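Local coordinates for protein 8-demethyl-8-aminoriboflavin-5'-phosphate synthase (Streptomyces davawensis, PDB 5MLD) that converts riboflavin-5'-phosphate (FMN) into 8-amino-8-demethylriboflavin 5'-phosphate, with glutamate as amino donor, on the way to the antibiotic roseoflavin, at residues A[197-200]-A[201-205]; A[73-76]-A[77-81]; A[143-146]-A[147-151]. All blocks are in the same frame, centred on the assembly; numbering follows the deposited sequence. Where two conformers were deposited one is given.

Interaction 1: residues A[197-200]-A[201-205]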
loop_
_atom_site.group_PDB
_atom_site.type_symbol
_atom_site.label_atom_id
_atom_site.label_comp_id
_atom_site.label_asym_id
_atom_site.label_seq_id
_atom_site.Cartn_x
_atom_site.Cartn_y
_atom_site.Cartn_z
ATOM N N SER A 197 9.318 -19.767 -15.191
ATOM C CA SER A 197 9.507 -21.095 -15.775
ATOM C C SER A 197 10.669 -21.831 -15.116
ATOM O O SER A 197 10.557 -23.021 -14.788
ATOM C CB SER A 197 9.734 -20.982 -17.278
ATOM O OG SER A 197 8.590 -20.427 -17.910
ATOM N N HIS A 198 11.799 -21.141 -14.934
ATOM C CA HIS A 198 12.952 -21.761 -14.286
ATOM C C HIS A 198 12.613 -22.205 -12.868
ATOM O O HIS A 198 12.878 -23.347 -12.472
ATOM C CB HIS A 198 14.138 -20.797 -14.266
ATOM C CG HIS A 198 15.338 -21.363 -13.575
ATOM N ND1 HIS A 198 16.181 -22.272 -14.181
ATOM C CD2 HIS A 198 15.811 -21.187 -12.317
ATOM C CE1 HIS A 198 17.138 -22.611 -13.335
ATOM N NE2 HIS A 198 16.934 -21.975 -12.194
ATOM N N LEU A 199 12.021 -21.310 -12.080
ATOM C CA LEU A 199 11.735 -21.671 -10.698
ATOM C C LEU A 199 10.716 -22.799 -10.611
ATOM O O LEU A 199 10.786 -23.632 -9.695
ATOM C CB LEU A 199 11.264 -20.433 -9.939
ATOM C CG LEU A 199 10.987 -20.551 -8.444
ATOM C CD1 LEU A 199 12.235 -21.015 -7.704
ATOM C CD2 LEU A 199 10.546 -19.212 -7.892
ATOM N N ALA A 200 9.772 -22.864 -11.558
ATOM C CA ALA A 200 8.815 -23.963 -11.539
ATOM C C ALA A 200 9.517 -25.294 -11.787
ATOM O O ALA A 200 9.235 -26.283 -11.102
ATOM C CB ALA A 200 7.715 -23.745 -12.582
ATOM N N ARG A 201 10.433 -25.332 -12.761
ATOM C CA ARG A 201 11.185 -26.561 -13.014
ATOM C C ARG A 201 12.022 -26.940 -11.799
ATOM O O ARG A 201 12.102 -28.119 -11.435
ATOM C CB ARG A 201 12.076 -26.408 -14.250
ATOM C CG ARG A 201 11.318 -26.372 -15.576
ATOM C CD ARG A 201 12.253 -26.386 -16.783
ATOM N NE ARG A 201 12.968 -25.121 -16.939
ATOM C CZ ARG A 201 12.600 -24.147 -17.771
ATOM N NH1 ARG A 201 11.530 -24.291 -18.543
ATOM N NH2 ARG A 201 13.313 -23.031 -17.844
ATOM N N MET A 202 12.641 -25.948 -11.152
ATOM C CA MET A 202 13.386 -26.198 -9.919
ATOM C C MET A 202 12.511 -26.844 -8.855
ATOM O O MET A 202 12.881 -27.865 -8.262
ATOM C CB MET A 202 13.963 -24.893 -9.370
ATOM C CG MET A 202 15.074 -24.257 -10.172
ATOM S SD MET A 202 15.498 -22.682 -9.379
ATOM C CE MET A 202 16.223 -23.246 -7.839
ATOM N N LEU A 203 11.352 -26.242 -8.569
ATOM C CA LEU A 203 10.525 -26.745 -7.480
ATOM C C LEU A 203 9.890 -28.084 -7.812
ATOM O O LEU A 203 9.540 -28.835 -6.895
ATOM C CB LEU A 203 9.453 -25.711 -7.127
ATOM C CG LEU A 203 9.973 -24.486 -6.382
ATOM C CD1 LEU A 203 8.865 -23.452 -6.270
ATOM C CD2 LEU A 203 10.467 -24.876 -4.997
ATOM N N GLN A 204 9.735 -28.399 -9.101
ATOM C CA GLN A 204 9.283 -29.731 -9.485
ATOM C C GLN A 204 10.321 -30.784 -9.121
ATOM O O GLN A 204 9.971 -31.894 -8.703
ATOM C CB GLN A 204 8.988 -29.767 -10.981
ATOM C CG GLN A 204 8.688 -31.167 -11.503
ATOM C CD GLN A 204 8.407 -31.181 -12.990
ATOM O OE1 GLN A 204 9.243 -30.774 -13.801
ATOM N NE2 GLN A 204 7.215 -31.637 -13.359
ATOM N N GLU A 205 11.601 -30.446 -9.247
ATOM C CA GLU A 205 12.651 -31.410 -8.947
ATOM C C GLU A 205 12.987 -31.446 -7.458
ATOM O O GLU A 205 13.240 -32.522 -6.905
ATOM C CB GLU A 205 13.897 -31.088 -9.770
ATOM C CG GLU A 205 15.018 -32.086 -9.599
ATOM C CD GLU A 205 14.606 -33.509 -9.955
ATOM O OE1 GLU A 205 13.738 -33.693 -10.841
ATOM O OE2 GLU A 205 15.149 -34.447 -9.332
HETATM O O HOH W 1 15.737 -22.044 -17.175
HETATM O O HOH W 2 15.251 -24.419 -15.786
#
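His198 and Met202 meet one turn apart in the last turns of helix 183-205, in the flavodoxin-like fold of this SsuE-family protein. The contact is a Met-aromatic one. Met202 SD lies 3.9 Å from the centroid of the His198 imidazole, 55° off the ring normal, and so approaches obliquely. Its closest ring atom is His198 NE2, 3.2 Å from Met202 SD. Met202 CG sits over one face of the same ring. With CG anti to the backbone N (chi1 178°), the imidazole swings out beside its own carbonyl and overlaps the Met202 chain.

His198 ND1 works with Arg201 through water. One water lies 2.7 Å from Arg201 NE and 2.8 Å from His198 ND1. A second lies 2.7 Å from Arg201 NH2 and also reaches His198 ND1. Both waters accept from Arg201, at the edge and in the plane of the guanidinium. One face of that group lies over Ser197 O. Arg201 NH1 forms a salt bridge with Glu35, and His198 NE2 bonds Thr206 O of the second subunit.

The backbone bonds are regular i to i+4, such as Met202 N to His198 O at 2.9 Å. Both ring nitrogens of His198 have partners, and this fixes its rotation. Arg201, its charge partly balanced by Glu35, would if anything mildly disfavour a protonated imidazole.

Interaction 2: residues A[73-76]-A[77-81]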
loop_
_atom_site.group_PDB
_atom_site.type_symbol
_atom_site.label_atom_id
_atom_site.label_comp_id
_atom_site.label_asym_id
_atom_site.label_seq_id
_atom_site.Cartn_x
_atom_site.Cartn_y
_atom_site.Cartn_z
ATOM N N PRO A 73 -15.525 -24.842 -7.636
ATOM C CA PRO A 73 -14.749 -26.099 -7.586
ATOM C C PRO A 73 -13.960 -26.363 -8.858
ATOM O O PRO A 73 -12.788 -26.760 -8.794
ATOM C CB PRO A 73 -15.828 -27.166 -7.345
ATOM C CG PRO A 73 -16.884 -26.433 -6.575
ATOM C CD PRO A 73 -16.919 -25.044 -7.189
ATOM N N TRP A 74 -14.582 -26.135 -10.018
ATOM C CA TRP A 74 -13.885 -26.263 -11.295
ATOM C C TRP A 74 -12.644 -25.370 -11.350
ATOM O O TRP A 74 -11.552 -25.826 -11.711
ATOM C CB TRP A 74 -14.853 -25.925 -12.432
ATOM C CG TRP A 74 -14.223 -25.716 -13.769
ATOM C CD1 TRP A 74 -13.888 -26.681 -14.674
ATOM C CD2 TRP A 74 -13.881 -24.455 -14.381
ATOM N NE1 TRP A 74 -13.347 -26.103 -15.801
ATOM C CE2 TRP A 74 -13.330 -24.740 -15.644
ATOM C CE3 TRP A 74 -13.983 -23.121 -13.977
ATOM C CZ2 TRP A 74 -12.883 -23.738 -16.512
ATOM C CZ3 TRP A 74 -13.537 -22.127 -14.841
ATOM C CH2 TRP A 74 -12.995 -22.442 -16.091
ATOM N N LEU A 75 -12.789 -24.091 -10.984
ATOM C CA LEU A 75 -11.642 -23.183 -11.050
ATOM C C LEU A 75 -10.598 -23.518 -9.990
ATOM O O LEU A 75 -9.394 -23.458 -10.268
ATOM C CB LEU A 75 -12.099 -21.726 -10.904
ATOM C CG LEU A 75 -11.020 -20.637 -10.991
ATOM C CD1 LEU A 75 -10.137 -20.791 -12.215
ATOM C CD2 LEU A 75 -11.648 -19.228 -10.953
ATOM N N LEU A 76 -11.036 -23.841 -8.767
ATOM C CA LEU A 76 -10.096 -24.214 -7.710
ATOM C C LEU A 76 -9.258 -25.413 -8.123
ATOM O O LEU A 76 -8.054 -25.479 -7.835
ATOM C CB LEU A 76 -10.852 -24.520 -6.410
ATOM C CG LEU A 76 -10.003 -24.929 -5.198
ATOM C CD1 LEU A 76 -8.906 -23.914 -4.939
ATOM C CD2 LEU A 76 -10.874 -25.086 -3.944
ATOM N N GLU A 77 -9.873 -26.372 -8.814
ATOM C CA GLU A 77 -9.119 -27.550 -9.226
ATOM C C GLU A 77 -8.055 -27.192 -10.256
ATOM O O GLU A 77 -6.954 -27.748 -10.220
ATOM C CB GLU A 77 -10.061 -28.626 -9.760
ATOM C CG GLU A 77 -9.395 -29.970 -10.023
ATOM C CD GLU A 77 -8.555 -30.484 -8.850
ATOM O OE1 GLU A 77 -7.466 -31.041 -9.110
ATOM O OE2 GLU A 77 -8.968 -30.340 -7.674
ATOM N N LYS A 78 -8.354 -26.271 -11.182
ATOM C CA LYS A 78 -7.322 -25.815 -12.115
ATOM C C LYS A 78 -6.170 -25.134 -11.380
ATOM O O LYS A 78 -5.001 -25.295 -11.752
ATOM C CB LYS A 78 -7.924 -24.871 -13.161
ATOM C CG LYS A 78 -8.833 -25.578 -14.164
ATOM C CD LYS A 78 -9.171 -24.704 -15.361
ATOM C CE LYS A 78 -9.917 -25.507 -16.407
ATOM N NZ LYS A 78 -9.052 -26.567 -16.987
ATOM N N ILE A 79 -6.478 -24.351 -10.347
ATOM C CA ILE A 79 -5.423 -23.687 -9.591
ATOM C C ILE A 79 -4.586 -24.713 -8.838
ATOM O O ILE A 79 -3.358 -24.601 -8.762
ATOM C CB ILE A 79 -6.031 -22.647 -8.636
ATOM C CG1 ILE A 79 -6.723 -21.535 -9.426
ATOM C CG2 ILE A 79 -4.968 -22.092 -7.721
ATOM C CD1 ILE A 79 -7.582 -20.628 -8.556
ATOM N N ARG A 80 -5.232 -25.729 -8.270
ATOM C CA ARG A 80 -4.481 -26.774 -7.582
ATOM C C ARG A 80 -3.554 -27.514 -8.535
ATOM O O ARG A 80 -2.462 -27.940 -8.144
ATOM C CB ARG A 80 -5.432 -27.767 -6.927
ATOM C CG ARG A 80 -6.123 -27.245 -5.706
ATOM C CD ARG A 80 -7.076 -28.313 -5.218
ATOM N NE ARG A 80 -7.226 -28.259 -3.774
ATOM C CZ ARG A 80 -6.360 -28.805 -2.928
ATOM N NH1 ARG A 80 -5.291 -29.447 -3.386
ATOM N NH2 ARG A 80 -6.565 -28.714 -1.630
ATOM N N GLU A 81 -3.983 -27.694 -9.780
ATOM C CA GLU A 81 -3.187 -28.443 -10.742
ATOM C C GLU A 81 -2.088 -27.620 -11.400
ATOM O O GLU A 81 -1.136 -28.205 -11.927
ATOM C CB GLU A 81 -4.086 -29.028 -11.833
ATOM C CG GLU A 81 -5.127 -30.008 -11.328
ATOM C CD GLU A 81 -6.106 -30.413 -12.428
ATOM O OE1 GLU A 81 -5.710 -30.399 -13.614
ATOM O OE2 GLU A 81 -7.271 -30.745 -12.116
HETATM O O HOH W 3 -11.859 -27.358 -18.245
#
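Trp74 and Lys78 touch along the exposed flank of helix 72-81. The lysine chain runs obliquely past the indole. Lys78 CE is 3.5 Å from Trp74 CZ2, and Lys78 CD lies above one face of the ring system, offset toward its rim. The Lys78 chain is extended as far as CE and bends only at chi4 (-66°), which turns the ammonium aside after the aliphatic part has passed the ring.

The polar ends share a water. Trp74 NE1 donates to it at 3.1 Å, with the water in the plane of the indole. Lys78 NZ gives it a weak bond of 3.2 Å. The main partner of Lys78 NZ is Glu40, through a salt bridge. Trp74 also meets the ring of His47.

The backbone acceptors are used in order. Pro73 O takes Glu77 N at 2.9 Å, and Leu76 O takes Arg80 N at 2.9 Å. Trp74 O takes Lys78 N at a longer 3.3 Å, and Leu75 O takes Ile79 N. Further on, Arg80 O accepts from Lys125 NZ. Within 77-81, Glu77 OE1 is 3.0 Å from Glu81 OE2. The pair is not hydrogen-bonded, and two charged carboxylates this close would probably repel.

On the buried flank Leu75 CG is 4.2 Å from Ile79 CD1. Both residues pack against strand 4-9, Leu75 on Leu8 and Ile79 on Leu6, and against helix 98-107, on Ile103 and Leu107 respectively. This is an amphipathic helix packed on the largely parallel sheet of a flavodoxin-like fold.

Interaction 3: residues A[143-146]-A[147-151]; sequences GTVL and NNLGR
Val145 and Leu149 lie side by side on helix 138-152, pointing the same way. The helix is the connection of a beta-alpha-beta unit between strands 125-132 and 154-155 of the flavodoxin-like fold. Val145 CG1 and Leu149 CD1 are 4.2 Å apart. Leu149 has its CG anti to the carbonyl carbon (chi1 -68°), which leads the branch back along the helix, over Val145 O and toward the valine. Val145 rests on Leu129 and Leu149 on Ala127, both of strand 125-132, while Leu104 of helix 98-107 also touches Leu149. This apolar side is the buried part, packed closely against the sheet and helix 98-107.

The backbone beneath it is regular. Leu149 N bonds Val145 O at 2.9 Å, and Gly150 N bonds Leu146 O at 2.8 Å. Gly150 has no side chain, and its backbone forms hydrogen bonds with the second subunit.

The other side is looser and more polar. Thr144 and Asn147 have no direct side-chain contact with each other. A water lies 2.9 Å from Asn147 OD1 and, weakly, 3.4 Å from the backbone Thr144 O. It has more acceptors in reach than protons, so both bonds need not form together. Thr144 O already accepts Asn148 N at 3.1 Å, so the water would be at most a weak second partner. Other subunits also approach here: Asn147 packs on Ala142 of the second subunit, and Thr144 on His140 of the third.

In one of its two deposited conformers, the buried Asn148 side chain comes within about 6 Å of a bound 8-demethyl-8-aminoriboflavin-5'-phosphate, and its ND2 donates to Asn108 OD1. Even on the polar side the fit is close: Asn147 CB lies 3.1 Å from Gly143 O.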
loop_
_atom_site.group_PDB
_atom_site.type_symbol
_atom_site.label_atom_id
_atom_site.label_comp_id
_atom_site.label_asym_id
_atom_site.label_seq_id
_atom_site.Cartn_x
_atom_site.Cartn_y
_atom_site.Cartn_z
ATOM N N GLY A 143 2.887 -5.694 -4.913
ATOM C CA GLY A 143 3.219 -5.963 -3.523
ATOM C C GLY A 143 2.083 -6.661 -2.803
ATOM O O GLY A 143 2.286 -7.673 -2.125
ATOM N N THR A 144 0.861 -6.147 -2.969
ATOM C CA THR A 144 -0.285 -6.716 -2.260
ATOM C C THR A 144 -0.602 -8.130 -2.744
ATOM O O THR A 144 -0.774 -9.052 -1.937
ATOM C CB THR A 144 -1.499 -5.795 -2.427
ATOM O OG1 THR A 144 -1.193 -4.518 -1.858
ATOM C CG2 THR A 144 -2.680 -6.358 -1.690
ATOM N N VAL A 145 -0.661 -8.330 -4.061
ATOM C CA VAL A 145 -1.071 -9.633 -4.586
ATOM C C VAL A 145 0.006 -10.685 -4.344
ATOM O O VAL A 145 -0.289 -11.811 -3.922
ATOM C CB VAL A 145 -1.415 -9.523 -6.077
ATOM C CG1 VAL A 145 -1.651 -10.903 -6.671
ATOM C CG2 VAL A 145 -2.626 -8.616 -6.282
ATOM N N LEU A 146 1.267 -10.352 -4.630
ATOM C CA LEU A 146 2.313 -11.364 -4.491
ATOM C C LEU A 146 2.561 -11.709 -3.030
ATOM O O LEU A 146 2.871 -12.870 -2.713
ATOM C CB LEU A 146 3.601 -10.897 -5.182
ATOM C CG LEU A 146 3.493 -10.923 -6.711
ATOM C CD1 LEU A 146 4.633 -10.169 -7.355
ATOM C CD2 LEU A 146 3.398 -12.385 -7.235
ATOM N N ASN A 147 2.419 -10.731 -2.132
ATOM C CA ASN A 147 2.460 -11.022 -0.701
ATOM C C ASN A 147 1.379 -12.027 -0.316
ATOM O O ASN A 147 1.646 -13.001 0.398
ATOM C CB ASN A 147 2.293 -9.738 0.122
ATOM C CG ASN A 147 2.269 -10.016 1.635
ATOM O OD1 ASN A 147 1.213 -9.989 2.288
ATOM N ND2 ASN A 147 3.424 -10.335 2.178
ATOM N N ASN A 148 0.142 -11.807 -0.773
ATOM C CA ASN A 148 -0.928 -12.734 -0.413
ATOM C C ASN A 148 -0.679 -14.125 -0.973
ATOM O O ASN A 148 -0.929 -15.125 -0.288
ATOM C CB ASN A 148 -2.286 -12.238 -0.891
ATOM C CG ASN A 148 -3.398 -13.179 -0.477
ATOM O OD1 ASN A 148 -3.833 -13.161 0.674
ATOM N ND2 ASN A 148 -3.838 -14.035 -1.395
ATOM N N LEU A 149 -0.203 -14.216 -2.216
ATOM C CA LEU A 149 0.085 -15.534 -2.780
ATOM C C LEU A 149 1.227 -16.199 -2.030
ATOM O O LEU A 149 1.197 -17.414 -1.798
ATOM C CB LEU A 149 0.396 -15.415 -4.268
ATOM C CG LEU A 149 -0.806 -15.004 -5.125
ATOM C CD1 LEU A 149 -0.385 -14.899 -6.588
ATOM C CD2 LEU A 149 -1.998 -15.974 -4.940
ATOM N N GLY A 150 2.230 -15.404 -1.635
ATOM C CA GLY A 150 3.293 -15.906 -0.772
ATOM C C GLY A 150 2.776 -16.561 0.497
ATOM O O GLY A 150 3.305 -17.585 0.926
ATOM N N ARG A 151 1.729 -15.983 1.113
ATOM C CA ARG A 151 1.174 -16.569 2.340
ATOM C C ARG A 151 0.591 -17.956 2.093
ATOM O O ARG A 151 0.570 -18.791 3.003
ATOM C CB ARG A 151 0.086 -15.665 2.939
ATOM C CG ARG A 151 0.591 -14.432 3.684
ATOM C CD ARG A 151 -0.562 -13.629 4.323
ATOM N NE ARG A 151 -1.048 -14.173 5.599
ATOM C CZ ARG A 151 -2.105 -14.975 5.718
ATOM N NH1 ARG A 151 -2.781 -15.333 4.638
ATOM N NH2 ARG A 151 -2.489 -15.421 6.911
HETATM O O HOH W 4 -0.764 -8.113 1.332
#

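Overall arrangement
From the N terminus the order is interaction 2 (73-81), interaction 3 (143-151) and interaction 1 (197-205). Each sits within a single helix, so none closes a loop. They follow in series, and none nests in or crosses another. Their centres lie about 19 to 20 Å apart and no two touch. All three helices pack on the central sheet. Interaction 2 leans on strand 4-9, and interactions 1 and 3 both reach strand 125-132. Helix 98-107 is shared by interactions 2 and 3. Interactions 1 and 3 both meet the second subunit, and interaction 3 also reaches the third and fourth, whereas interaction 2 stays within its own chain.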